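Cytochrome C (PDB 5LO9) probably oxidises thiosulfate to tetrathionate, and may run the reverse reaction, passing the electrons along covalently bound c-type hemes. Local coordinates at residues G483-T488 / D498-P503; Y430-G435 / A509-G514; A14-V19 / P74-A79; E53-G58 / V64-A69. All blocks are in the same frame, centred on the assembly; numbering follows the deposited sequence.

Contact 1: G483-T488 / D498-P503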
# COMPACT_ATOMS: atom_id res chain seq x y z
N GLY A 483 11.13 6.94 -32.27
CA GLY A 483 11.72 6.82 -33.56
C GLY A 483 12.89 7.78 -33.80
O GLY A 483 13.83 7.41 -34.53
N SER A 484 12.88 8.97 -33.18
CA SER A 484 13.96 9.94 -33.30
C SER A 484 14.70 10.10 -31.98
O SER A 484 14.10 10.44 -30.96
CB SER A 484 13.42 11.31 -33.71
OG SER A 484 14.29 12.35 -33.27
N VAL A 485 16.03 9.97 -32.02
CA VAL A 485 16.85 10.17 -30.83
C VAL A 485 16.75 11.61 -30.32
O VAL A 485 16.55 11.83 -29.12
CB VAL A 485 18.30 9.76 -31.12
CG1 VAL A 485 19.23 10.18 -29.99
CG2 VAL A 485 18.37 8.26 -31.33
N GLU A 486 16.90 12.61 -31.20
CA GLU A 486 16.77 14.00 -30.76
C GLU A 486 15.42 14.25 -30.08
O GLU A 486 15.34 14.86 -29.01
CB GLU A 486 16.94 14.98 -31.93
CG GLU A 486 18.27 15.77 -31.94
CD GLU A 486 18.40 16.86 -33.04
OE1 GLU A 486 17.56 16.92 -33.95
OE2 GLU A 486 19.36 17.67 -32.99
N ARG A 487 14.35 13.79 -30.69
CA ARG A 487 13.05 14.10 -30.11
C ARG A 487 12.92 13.44 -28.74
O ARG A 487 12.63 14.11 -27.74
CB ARG A 487 11.95 13.70 -31.09
CG ARG A 487 10.58 14.17 -30.71
CD ARG A 487 10.55 15.68 -30.42
NE ARG A 487 9.18 16.13 -30.22
CZ ARG A 487 8.81 17.11 -29.40
NH1 ARG A 487 9.72 17.79 -28.70
NH2 ARG A 487 7.51 17.41 -29.30
N THR A 488 13.19 12.13 -28.66
CA THR A 488 13.13 11.41 -27.39
C THR A 488 14.07 12.05 -26.37
O THR A 488 13.78 12.08 -25.16
CB THR A 488 13.49 9.93 -27.60
OG1 THR A 488 12.50 9.28 -28.41
CG2 THR A 488 13.55 9.18 -26.28
N ASP A 498 22.42 13.31 -18.04
CA ASP A 498 21.79 12.28 -18.87
C ASP A 498 22.51 12.37 -20.22
O ASP A 498 22.42 13.39 -20.91
CB ASP A 498 20.26 12.51 -18.98
CG ASP A 498 19.51 11.28 -19.51
OD1 ASP A 498 18.33 10.97 -19.09
OD2 ASP A 498 20.16 10.62 -20.35
N LEU A 499 23.23 11.32 -20.58
CA LEU A 499 24.01 11.36 -21.81
C LEU A 499 23.25 10.84 -23.01
O LEU A 499 23.82 10.77 -24.10
CB LEU A 499 25.31 10.55 -21.66
CG LEU A 499 26.18 10.83 -20.44
CD1 LEU A 499 27.49 10.02 -20.50
CD2 LEU A 499 26.43 12.28 -20.30
N TYR A 500 21.99 10.46 -22.83
CA TYR A 500 21.17 10.04 -23.97
C TYR A 500 21.12 11.17 -24.98
O TYR A 500 20.84 12.32 -24.62
CB TYR A 500 19.77 9.65 -23.48
CG TYR A 500 18.86 9.07 -24.54
CD1 TYR A 500 18.69 7.69 -24.65
CD2 TYR A 500 18.20 9.89 -25.46
CE1 TYR A 500 17.84 7.13 -25.63
CE2 TYR A 500 17.34 9.34 -26.44
CZ TYR A 500 17.17 7.96 -26.53
OH TYR A 500 16.35 7.41 -27.50
N GLY A 501 21.43 10.85 -26.23
CA GLY A 501 21.43 11.83 -27.29
C GLY A 501 22.76 12.52 -27.54
O GLY A 501 22.97 13.03 -28.65
N GLU A 502 23.63 12.59 -26.53
CA GLU A 502 24.95 13.19 -26.70
C GLU A 502 25.79 12.35 -27.68
O GLU A 502 25.62 11.13 -27.80
CB GLU A 502 25.70 13.29 -25.37
CG GLU A 502 24.99 14.07 -24.27
CD GLU A 502 24.83 15.54 -24.58
OE1 GLU A 502 25.60 16.07 -25.43
OE2 GLU A 502 23.92 16.16 -23.98
N PRO A 503 26.83 13.06 -28.48
CA PRO A 503 27.60 12.36 -29.51
C PRO A 503 28.85 11.68 -28.95
O PRO A 503 29.98 12.04 -29.29
CB PRO A 503 27.95 13.49 -30.48
CG PRO A 503 28.08 14.64 -29.64
CD PRO A 503 27.17 14.49 -28.46

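Contact 2: Y430-G435 / A509-G514. With HEC (heme c), chain E; THJ (thiosulfate), chain J; EDO (1,2-ethanediol), chain Y.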
# COMPACT_ATOMS: atom_id res chain seq x y z
N TYR A 430 20.24 -2.73 -17.81
CA TYR A 430 19.07 -1.87 -17.72
C TYR A 430 19.00 -0.97 -18.94
O TYR A 430 20.03 -0.65 -19.56
CB TYR A 430 19.12 -1.03 -16.45
CG TYR A 430 20.43 -0.30 -16.19
CD1 TYR A 430 20.68 0.97 -16.76
CD2 TYR A 430 21.41 -0.86 -15.39
CE1 TYR A 430 21.86 1.65 -16.52
CE2 TYR A 430 22.63 -0.17 -15.13
CZ TYR A 430 22.83 1.08 -15.71
OH TYR A 430 23.98 1.77 -15.47
N ASN A 431 17.78 -0.52 -19.28
CA ASN A 431 17.61 0.21 -20.53
C ASN A 431 17.75 1.72 -20.29
O ASN A 431 18.00 2.18 -19.18
CB ASN A 431 16.30 -0.21 -21.25
CG ASN A 431 14.99 0.35 -20.63
OD1 ASN A 431 14.91 1.46 -20.06
ND2 ASN A 431 13.91 -0.43 -20.83
N TRP A 432 17.61 2.49 -21.38
CA TRP A 432 17.95 3.91 -21.37
C TRP A 432 16.93 4.75 -20.61
O TRP A 432 17.16 5.95 -20.41
CB TRP A 432 18.05 4.44 -22.80
CG TRP A 432 19.41 4.33 -23.45
CD1 TRP A 432 19.76 3.49 -24.48
CD2 TRP A 432 20.56 5.09 -23.14
NE1 TRP A 432 21.07 3.69 -24.83
CE2 TRP A 432 21.59 4.67 -24.02
CE3 TRP A 432 20.84 6.08 -22.22
CZ2 TRP A 432 22.87 5.20 -23.97
CZ3 TRP A 432 22.11 6.62 -22.17
CH2 TRP A 432 23.11 6.17 -23.04
N GLY A 433 15.83 4.14 -20.17
CA GLY A 433 14.87 4.86 -19.37
C GLY A 433 15.06 4.65 -17.89
O GLY A 433 14.43 5.33 -17.09
N ALA A 434 15.93 3.71 -17.51
CA ALA A 434 16.12 3.39 -16.10
C ALA A 434 16.91 4.48 -15.39
O ALA A 434 17.83 5.08 -15.96
CB ALA A 434 16.85 2.06 -15.92
N GLY A 435 16.51 4.75 -14.14
CA GLY A 435 17.16 5.78 -13.35
C GLY A 435 18.66 5.60 -13.25
O GLY A 435 19.40 6.60 -13.16
N ALA A 509 29.00 8.73 -32.86
CA ALA A 509 27.56 8.61 -33.07
C ALA A 509 26.81 8.98 -31.80
O ALA A 509 27.31 8.81 -30.68
CB ALA A 509 27.15 7.19 -33.46
N VAL A 510 25.58 9.48 -31.98
CA VAL A 510 24.80 9.84 -30.81
C VAL A 510 24.45 8.60 -30.01
O VAL A 510 24.17 7.52 -30.57
CB VAL A 510 23.53 10.64 -31.17
CG1 VAL A 510 23.95 11.85 -31.94
CG2 VAL A 510 22.55 9.77 -31.94
N LEU A 511 24.53 8.74 -28.69
CA LEU A 511 24.06 7.70 -27.79
C LEU A 511 22.55 7.67 -27.81
O LEU A 511 21.88 8.70 -27.91
CB LEU A 511 24.55 7.98 -26.36
CG LEU A 511 26.02 7.75 -26.05
CD1 LEU A 511 26.46 8.25 -24.69
CD2 LEU A 511 26.27 6.26 -26.17
N GLY A 512 22.01 6.47 -27.71
CA GLY A 512 20.58 6.31 -27.54
C GLY A 512 19.93 5.61 -28.70
O GLY A 512 18.74 5.79 -28.93
N GLN A 513 20.72 4.76 -29.38
CA GLN A 513 20.25 3.96 -30.51
C GLN A 513 19.86 2.54 -30.14
O GLN A 513 19.09 1.92 -30.89
CB GLN A 513 21.35 3.89 -31.56
CG GLN A 513 22.11 5.19 -31.67
CD GLN A 513 22.35 5.62 -33.08
OE1 GLN A 513 21.98 4.93 -34.04
NE2 GLN A 513 22.95 6.79 -33.22
N GLY A 514 20.31 2.04 -29.01
CA GLY A 514 19.99 0.67 -28.63
C GLY A 514 20.99 -0.34 -29.16
O GLY A 514 22.14 -0.04 -29.46
FE HEC E . 14.43 -0.14 -8.26
CHA HEC E . 13.81 3.03 -6.86
CHB HEC E . 11.63 -1.44 -6.61
CHC HEC E . 14.89 -3.24 -9.87
CHD HEC E . 17.40 1.02 -9.54
NA HEC E . 13.00 0.66 -6.97
C1A HEC E . 12.93 1.92 -6.55
C2A HEC E . 11.78 2.18 -5.65
C3A HEC E . 11.14 0.88 -5.57
C4A HEC E . 11.97 -0.01 -6.42
CMA HEC E . 9.93 0.53 -4.77
CAA HEC E . 11.42 3.47 -4.97
CBA HEC E . 12.43 3.74 -3.86
CGA HEC E . 12.04 4.95 -3.03
O1A HEC E . 12.58 5.07 -1.91
O2A HEC E . 11.22 5.81 -3.49
NB HEC E . 13.47 -1.99 -8.26
C1B HEC E . 12.37 -2.30 -7.53
C2B HEC E . 11.91 -3.67 -7.76
C3B HEC E . 12.86 -4.20 -8.72
C4B HEC E . 13.77 -3.07 -8.97
CMB HEC E . 10.76 -4.37 -7.12
CAB HEC E . 12.87 -5.56 -9.33
CBB HEC E . 11.60 -5.71 -10.16
NC HEC E . 15.88 -0.96 -9.50
C1C HEC E . 15.91 -2.20 -10.02
C2C HEC E . 17.15 -2.48 -10.79
C3C HEC E . 17.88 -1.20 -10.70
C4C HEC E . 17.00 -0.35 -9.87
CMC HEC E . 17.50 -3.76 -11.50
CAC HEC E . 19.25 -0.81 -11.24
CBC HEC E . 19.38 -1.13 -12.69
ND HEC E . 15.40 1.71 -8.21
C1D HEC E . 16.57 1.96 -8.79
C2D HEC E . 17.02 3.35 -8.58
C3D HEC E . 15.96 3.99 -7.78
C4D HEC E . 15.01 2.85 -7.63
CMD HEC E . 18.28 3.91 -9.13
CAD HEC E . 15.85 5.40 -7.24
CBD HEC E . 15.93 6.52 -8.30
CGD HEC E . 14.84 6.59 -9.38
O1D HEC E . 14.52 5.60 -10.10
O2D HEC E . 14.27 7.70 -9.57
S1 THJ J . 13.15 2.72 -12.14
O1 THJ J . 11.69 3.03 -12.38
O2 THJ J . 13.95 3.98 -11.99
O3 THJ J . 13.67 2.05 -13.36
S2 THJ J . 13.36 1.54 -10.74
C1 EDO Y . 18.36 5.26 -34.40
O1 EDO Y . 18.94 5.55 -35.67
C2 EDO Y . 17.17 4.34 -34.64
O2 EDO Y . 17.35 3.15 -33.87

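Contact 3: A14-V19 / P74-A79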
# COMPACT_ATOMS: atom_id res chain seq x y z
N ALA A 14 58.43 -40.56 -11.89
CA ALA A 14 59.56 -41.00 -11.05
C ALA A 14 60.87 -40.30 -11.45
O ALA A 14 61.64 -39.86 -10.59
CB ALA A 14 59.72 -42.52 -11.10
N ALA A 15 61.13 -40.19 -12.75
CA ALA A 15 62.36 -39.59 -13.23
C ALA A 15 62.56 -38.21 -12.61
O ALA A 15 63.57 -37.95 -11.96
CB ALA A 15 62.31 -39.50 -14.76
N ARG A 16 61.59 -37.31 -12.79
CA ARG A 16 61.63 -35.94 -12.26
C ARG A 16 61.38 -35.89 -10.74
O ARG A 16 61.39 -34.78 -10.17
CB ARG A 16 60.58 -35.05 -12.96
CG ARG A 16 60.47 -35.08 -14.50
CD ARG A 16 59.59 -33.90 -14.99
NE ARG A 16 60.41 -32.68 -15.01
CZ ARG A 16 61.17 -32.24 -16.02
NH1 ARG A 16 61.24 -32.89 -17.19
NH2 ARG A 16 61.89 -31.13 -15.85
N GLY A 17 61.16 -37.02 -10.09
CA GLY A 17 60.92 -37.04 -8.65
C GLY A 17 59.63 -36.38 -8.24
O GLY A 17 59.60 -35.65 -7.24
N ILE A 18 58.55 -36.64 -8.97
CA ILE A 18 57.25 -36.05 -8.72
C ILE A 18 56.28 -37.18 -8.40
O ILE A 18 56.11 -38.09 -9.21
CB ILE A 18 56.77 -35.23 -9.92
CG1 ILE A 18 57.59 -33.96 -10.09
CG2 ILE A 18 55.29 -34.87 -9.76
CD1 ILE A 18 57.33 -33.21 -11.37
N VAL A 19 55.66 -37.11 -7.22
CA VAL A 19 54.68 -38.12 -6.82
C VAL A 19 53.36 -37.87 -7.52
O VAL A 19 53.07 -36.77 -8.00
CB VAL A 19 54.47 -38.16 -5.29
CG1 VAL A 19 55.73 -38.49 -4.57
CG2 VAL A 19 53.94 -36.83 -4.79
N PRO A 74 56.70 -25.13 -15.75
CA PRO A 74 55.54 -24.43 -16.33
C PRO A 74 54.67 -25.31 -17.23
O PRO A 74 53.44 -25.31 -17.09
CB PRO A 74 56.19 -23.29 -17.11
CG PRO A 74 57.47 -23.04 -16.39
CD PRO A 74 57.93 -24.36 -15.85
N VAL A 75 55.29 -26.10 -18.11
CA VAL A 75 54.50 -26.99 -18.97
C VAL A 75 53.74 -28.01 -18.12
O VAL A 75 52.59 -28.34 -18.42
CB VAL A 75 55.40 -27.64 -20.05
CG1 VAL A 75 56.50 -28.48 -19.43
CG2 VAL A 75 54.62 -28.48 -20.98
N ASP A 76 54.37 -28.52 -17.05
CA ASP A 76 53.69 -29.44 -16.13
C ASP A 76 52.47 -28.77 -15.47
O ASP A 76 51.41 -29.39 -15.32
CB ASP A 76 54.68 -29.94 -15.07
CG ASP A 76 55.66 -31.04 -15.59
OD1 ASP A 76 55.33 -31.74 -16.57
OD2 ASP A 76 56.76 -31.22 -14.98
N ILE A 77 52.63 -27.53 -15.01
CA ILE A 77 51.55 -26.76 -14.39
C ILE A 77 50.35 -26.69 -15.32
O ILE A 77 49.23 -27.09 -14.97
CB ILE A 77 52.06 -25.35 -14.01
CG1 ILE A 77 53.04 -25.40 -12.83
CG2 ILE A 77 50.96 -24.44 -13.62
CD1 ILE A 77 53.78 -24.10 -12.58
N ALA A 78 50.57 -26.21 -16.53
CA ALA A 78 49.46 -26.10 -17.47
C ALA A 78 48.80 -27.46 -17.76
O ALA A 78 47.58 -27.55 -17.86
CB ALA A 78 49.97 -25.46 -18.72
N ALA A 79 49.58 -28.53 -17.82
CA ALA A 79 48.97 -29.83 -18.11
C ALA A 79 48.05 -30.29 -16.99
O ALA A 79 46.92 -30.71 -17.26
CB ALA A 79 50.04 -30.89 -18.34

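Contact 4: E53-G58 / V64-A69. With HEC (heme c), chain C; PGO (S-1,2-propanediol), chain I.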
# COMPACT_ATOMS: atom_id res chain seq x y z
N GLU A 53 50.94 -21.23 -8.71
CA GLU A 53 51.88 -20.13 -8.75
C GLU A 53 51.86 -19.32 -7.47
O GLU A 53 52.88 -18.73 -7.11
CB GLU A 53 51.61 -19.25 -9.97
CG GLU A 53 52.19 -19.83 -11.27
CD GLU A 53 51.60 -19.21 -12.58
OE1 GLU A 53 50.83 -18.21 -12.51
OE2 GLU A 53 51.91 -19.73 -13.69
N ARG A 54 50.72 -19.30 -6.76
CA ARG A 54 50.69 -18.62 -5.46
C ARG A 54 51.63 -19.31 -4.49
O ARG A 54 52.37 -18.64 -3.75
CB ARG A 54 49.29 -18.59 -4.85
CG ARG A 54 48.31 -17.66 -5.51
CD ARG A 54 47.43 -16.92 -4.53
NE ARG A 54 46.27 -16.39 -5.21
CZ ARG A 54 46.30 -15.31 -6.00
NH1 ARG A 54 47.43 -14.64 -6.20
NH2 ARG A 54 45.21 -14.91 -6.60
N PHE A 55 51.59 -20.65 -4.46
CA PHE A 55 52.50 -21.42 -3.63
C PHE A 55 53.95 -21.06 -3.97
O PHE A 55 54.77 -20.83 -3.08
CB PHE A 55 52.26 -22.90 -3.85
CG PHE A 55 51.12 -23.49 -3.09
CD1 PHE A 55 51.22 -23.71 -1.74
CD2 PHE A 55 49.96 -23.88 -3.75
CE1 PHE A 55 50.19 -24.28 -1.06
CE2 PHE A 55 48.91 -24.45 -3.06
CZ PHE A 55 49.01 -24.64 -1.72
N ARG A 56 54.25 -20.99 -5.27
CA ARG A 56 55.61 -20.73 -5.73
C ARG A 56 56.09 -19.33 -5.38
O ARG A 56 57.30 -19.13 -5.17
CB ARG A 56 55.66 -20.96 -7.24
CG ARG A 56 55.55 -22.44 -7.55
CD ARG A 56 55.07 -22.68 -8.92
NE ARG A 56 56.01 -22.37 -10.00
CZ ARG A 56 56.85 -23.25 -10.53
NH1 ARG A 56 56.90 -24.47 -10.04
NH2 ARG A 56 57.62 -22.92 -11.55
N ALA A 57 55.18 -18.37 -5.34
CA ALA A 57 55.45 -16.97 -5.04
C ALA A 57 55.48 -16.66 -3.53
O ALA A 57 55.89 -15.56 -3.14
CB ALA A 57 54.38 -16.12 -5.72
N GLY A 58 55.05 -17.59 -2.68
CA GLY A 58 54.99 -17.34 -1.27
C GLY A 58 53.73 -16.68 -0.78
O GLY A 58 53.66 -16.34 0.40
N VAL A 64 53.08 -29.51 3.32
CA VAL A 64 52.84 -30.69 2.48
C VAL A 64 52.81 -30.34 1.01
O VAL A 64 53.31 -31.09 0.18
CB VAL A 64 51.54 -31.39 2.89
CG1 VAL A 64 51.19 -32.49 1.87
CG2 VAL A 64 51.72 -31.98 4.24
N MET A 65 52.18 -29.23 0.64
CA MET A 65 51.91 -29.01 -0.77
C MET A 65 52.97 -28.14 -1.43
O MET A 65 53.34 -28.41 -2.58
CB MET A 65 50.53 -28.38 -0.95
CG MET A 65 50.13 -28.05 -2.40
SD MET A 65 50.09 -29.49 -3.48
CE MET A 65 50.54 -28.58 -4.94
N SER A 66 53.49 -27.13 -0.74
CA SER A 66 54.48 -26.23 -1.34
C SER A 66 55.61 -26.94 -2.07
O SER A 66 56.07 -26.40 -3.10
CB SER A 66 55.05 -25.31 -0.25
OG SER A 66 54.31 -24.09 -0.14
N PRO A 67 56.14 -28.08 -1.61
CA PRO A 67 57.23 -28.72 -2.35
C PRO A 67 56.80 -29.32 -3.66
O PRO A 67 57.54 -29.24 -4.64
CB PRO A 67 57.70 -29.81 -1.38
CG PRO A 67 57.26 -29.38 -0.09
CD PRO A 67 55.93 -28.74 -0.32
N TRP A 68 55.60 -29.90 -3.72
CA TRP A 68 55.12 -30.40 -5.01
C TRP A 68 54.80 -29.27 -5.96
O TRP A 68 54.98 -29.42 -7.18
CB TRP A 68 53.92 -31.29 -4.79
CG TRP A 68 54.23 -32.30 -3.81
CD1 TRP A 68 53.63 -32.49 -2.60
CD2 TRP A 68 55.24 -33.29 -3.93
NE1 TRP A 68 54.20 -33.57 -1.96
CE2 TRP A 68 55.20 -34.07 -2.75
CE3 TRP A 68 56.17 -33.60 -4.92
CZ2 TRP A 68 56.07 -35.14 -2.55
CZ3 TRP A 68 57.02 -34.67 -4.71
CH2 TRP A 68 56.96 -35.42 -3.53
N ALA A 69 54.40 -28.12 -5.44
CA ALA A 69 54.19 -26.99 -6.31
C ALA A 69 55.49 -26.45 -6.88
O ALA A 69 55.48 -25.90 -7.98
CB ALA A 69 53.45 -25.90 -5.57
FE HEC C . 48.13 -30.64 -3.81
CHA HEC C . 46.43 -27.97 -2.35
CHB HEC C . 47.59 -29.24 -7.01
CHC HEC C . 50.15 -33.12 -5.25
CHD HEC C . 48.47 -32.19 -0.67
NA HEC C . 47.18 -28.93 -4.56
C1A HEC C . 46.56 -27.99 -3.81
C2A HEC C . 45.99 -26.87 -4.62
C3A HEC C . 46.35 -27.26 -5.99
C4A HEC C . 47.07 -28.54 -5.84
CMA HEC C . 46.02 -26.49 -7.22
CAA HEC C . 45.22 -25.64 -4.20
CBA HEC C . 43.75 -26.00 -4.30
CGA HEC C . 42.77 -24.85 -4.22
O1A HEC C . 41.56 -25.14 -4.06
O2A HEC C . 43.15 -23.66 -4.31
NB HEC C . 48.73 -31.10 -5.76
C1B HEC C . 48.40 -30.44 -6.87
C2B HEC C . 49.00 -31.02 -8.08
C3B HEC C . 49.76 -32.16 -7.57
C4B HEC C . 49.54 -32.11 -6.12
CMB HEC C . 48.82 -30.54 -9.47
CAB HEC C . 50.60 -33.12 -8.36
CBB HEC C . 51.67 -32.32 -9.09
NC HEC C . 49.11 -32.33 -3.09
C1C HEC C . 49.87 -33.17 -3.81
C2C HEC C . 50.41 -34.28 -2.99
C3C HEC C . 49.90 -34.02 -1.65
C4C HEC C . 49.10 -32.79 -1.84
CMC HEC C . 51.27 -35.39 -3.47
CAC HEC C . 50.11 -34.77 -0.37
CBC HEC C . 51.55 -35.01 -0.10
ND HEC C . 47.56 -30.17 -1.87
C1D HEC C . 47.79 -30.90 -0.77
C2D HEC C . 47.26 -30.29 0.45
C3D HEC C . 46.65 -29.05 -0.02
C4D HEC C . 46.91 -29.06 -1.48
CMD HEC C . 47.33 -30.81 1.85
CAD HEC C . 46.02 -28.01 0.86
CBD HEC C . 47.09 -26.92 0.95
CGD HEC C . 46.65 -25.78 1.82
O1D HEC C . 47.09 -24.61 1.59
O2D HEC C . 45.89 -26.08 2.75
C1 PGO I . 47.38 -12.36 -9.70
C2 PGO I . 45.88 -12.22 -9.35
C3 PGO I . 45.72 -11.67 -7.91
O1 PGO I . 48.14 -12.37 -8.46
O2 PGO I . 45.16 -13.47 -9.49

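Contact 1: G483-T488 / D498-P503
Tyr500 lays the CE2 and OH end of its ring across Thr488 and Val485, at the first turn of helix 485-492. The methyl of Thr488 comes in obliquely, its CG2 3.5 Å from Tyr500 OH. This CG2 is anti to the backbone N, and OG1 (chi1 -65°) is anti to the carbonyl carbon, where it bonds with Asp482 N and weakly with Ser484 O. Val485 meets the ring differently. Its carbonyl O stands at the edge, near the ring plane, 3.7 Å from Tyr500 CE2, while Val485 CG1 rests 3.9 Å from Gly501 CA. Gly501 holds the positive-phi position of a type II turn running from Leu499 to Glu502; just before it, Asp498 OD2 accepts from Tyr500 N at 3.1 Å, an Asx turn. Beyond the two segments, the ring stacks with His493 and meets Trp432 edge-to-face, and its hydroxyl bonds with Gln477 OE1. Replacing Tyr500 by an alanine would probably open a gap beside Thr488 CG2 and strand Gln477 without its hydroxyl partner. Chemically, helix and turn are held together by van der Waals packing, and the hydroxyls of Tyr500 and Thr488 find their main partners, Gln477 and Asp482, outside this pair of segments.

Contact 2: Y430-G435 / A509-G514
Trp432 and Gly512 meet in a CH-pi contact: Gly512 CA sits over one face of the indole, 4.1 Å from the centroid of the five-membered ring and shifted toward the rim. Purely apolar packing continues along the six-membered ring, where Leu511 CB lies 4.0 Å from Trp432 CZ2 and the side chains run at about a right angle; Leu511 CG is anti to the carbonyl carbon (chi1 -73°), which leaves CB nearest the indole. The polar links pass through Glu474, which takes the indole N-H of Trp432 on OE1 and whose carboxylate also accepts from the backbone N-H groups of Gly512, Gln513 and Gly514, tying the tryptophan to the C-terminal loop. Within 430-435 a type I turn runs from Asn431 to Ala434, and Asn431 OD1 accepts from Gly433 N at 2.8 Å, an Asx turn. The residues on either end of that turn meet ligands: Tyr430 CD2 packs 3.4 Å from CBC of a heme c, and Gly435 N makes a weak hydrogen bond of 3.4 Å to thiosulfate O2. Together with Lys316, Arg326 and Ser334, Ala434 and Gly435 line the thiosulfate pocket beside this heme, the probable substrate site of the dehydrogenase.

Contact 3: A14-V19 / P74-A79
Asp76 OD2 is approached by two side chains from the loop ahead of the heme-binding segment, Arg16 and Ile18. The pairing with Arg16 is a long salt bridge, 3.9 Å from OD2 to Arg16 NE. Guanidinium and carboxylate planes stand 76° apart and the oxygen lies well out of the guanidinium plane, so no N-H is aimed at it and the attraction is one of charge alone. The bend at chi3 (80°) leaves Arg16 CD and NE equally near Asp76 OD2, 3.9 Å each, with the rest of the guanidinium farther off. Ile18 adds its terminal CD1, 4.2 Å from Asp76 OD2, and the same side chain reaches Leu8 of helix 2-10. The other carboxylate oxygen, OD1, forms a salt bridge with Arg4 NE of that helix; two arginines nearby would be expected to keep Asp76 ionised. Arg16 sits in a type I turn from Ala14 to Gly17, and Gly17 and Ile18 face Asp13 in a G1 beta bulge. Here helix 74-86 meets helix 2-10 and the loop leading to Cys21, Cys24 and His25, the packing of the first and last helices of a c-type cytochrome unit, characteristic of that fold.

Contact 4: E53-G58 / V64-A69
Phe55 takes Met65 CG on one face of its ring, a CH-pi contact with CG 3.7 Å from Phe55 CZ and set toward the rim. Phe55 CG, anti to its carbonyl carbon (chi1 -82°), puts the ring there, against Met65 and Ser66. Met65 arrives with CG anti to its backbone N (chi1 178°), after which a bend at chi2 (60°) turns the thioether down onto the heme, and SD binds the iron at 2.3 Å. His25 is the other axial ligand, giving the His-Met coordination well known in c-type cytochromes, and Phe55 is a second-shell neighbour of that methionine. Ser66 OG stands at the ring edge, 3.5 Å from Phe55 CD1, and a propionate oxygen of the heme, O1D, also lies near the ring plane. Closer to the backbone, Phe55 CB touches Ala69 CB at 3.7 Å. An alanine in place of Phe55 is likely to leave Met65 CG without its lateral support, freer to shift beside the iron. Arg56, bent at chi3, gives a hydrogen bond from NH1 to Ala69 O at 2.9 Å, in both the carbonyl and the guanidinium planes, and the same NH1 also bonds to Leu72 O. Trp68 sets one ring face over the heme methyl CMC.

In the fold
The contacts fall into two distant pairs. Contacts 1 and 2 lie 8 Å apart between centres and are joined directly: Gly501 N to Leu511 O and Glu502 O to Leu511 N, each 2.8 Å, are probable hydrogen bonds. Segment 430-435 of contact 2 also lines the thiosulfate pocket through Ala434 and Gly435, whereas the Tyr500 side chain of contact 1 is about 14 Å from the thiosulfate. Contacts 3 and 4, centres 13 Å apart, lie in one cytochrome c family region; Val19 CG1 packs 3.5 Å from Trp68 CH2, linking the loop of contact 3 to the methionine side of the heme. The centres of contacts 2 and 4 are 49 Å apart, on opposite sides of the chain's centre.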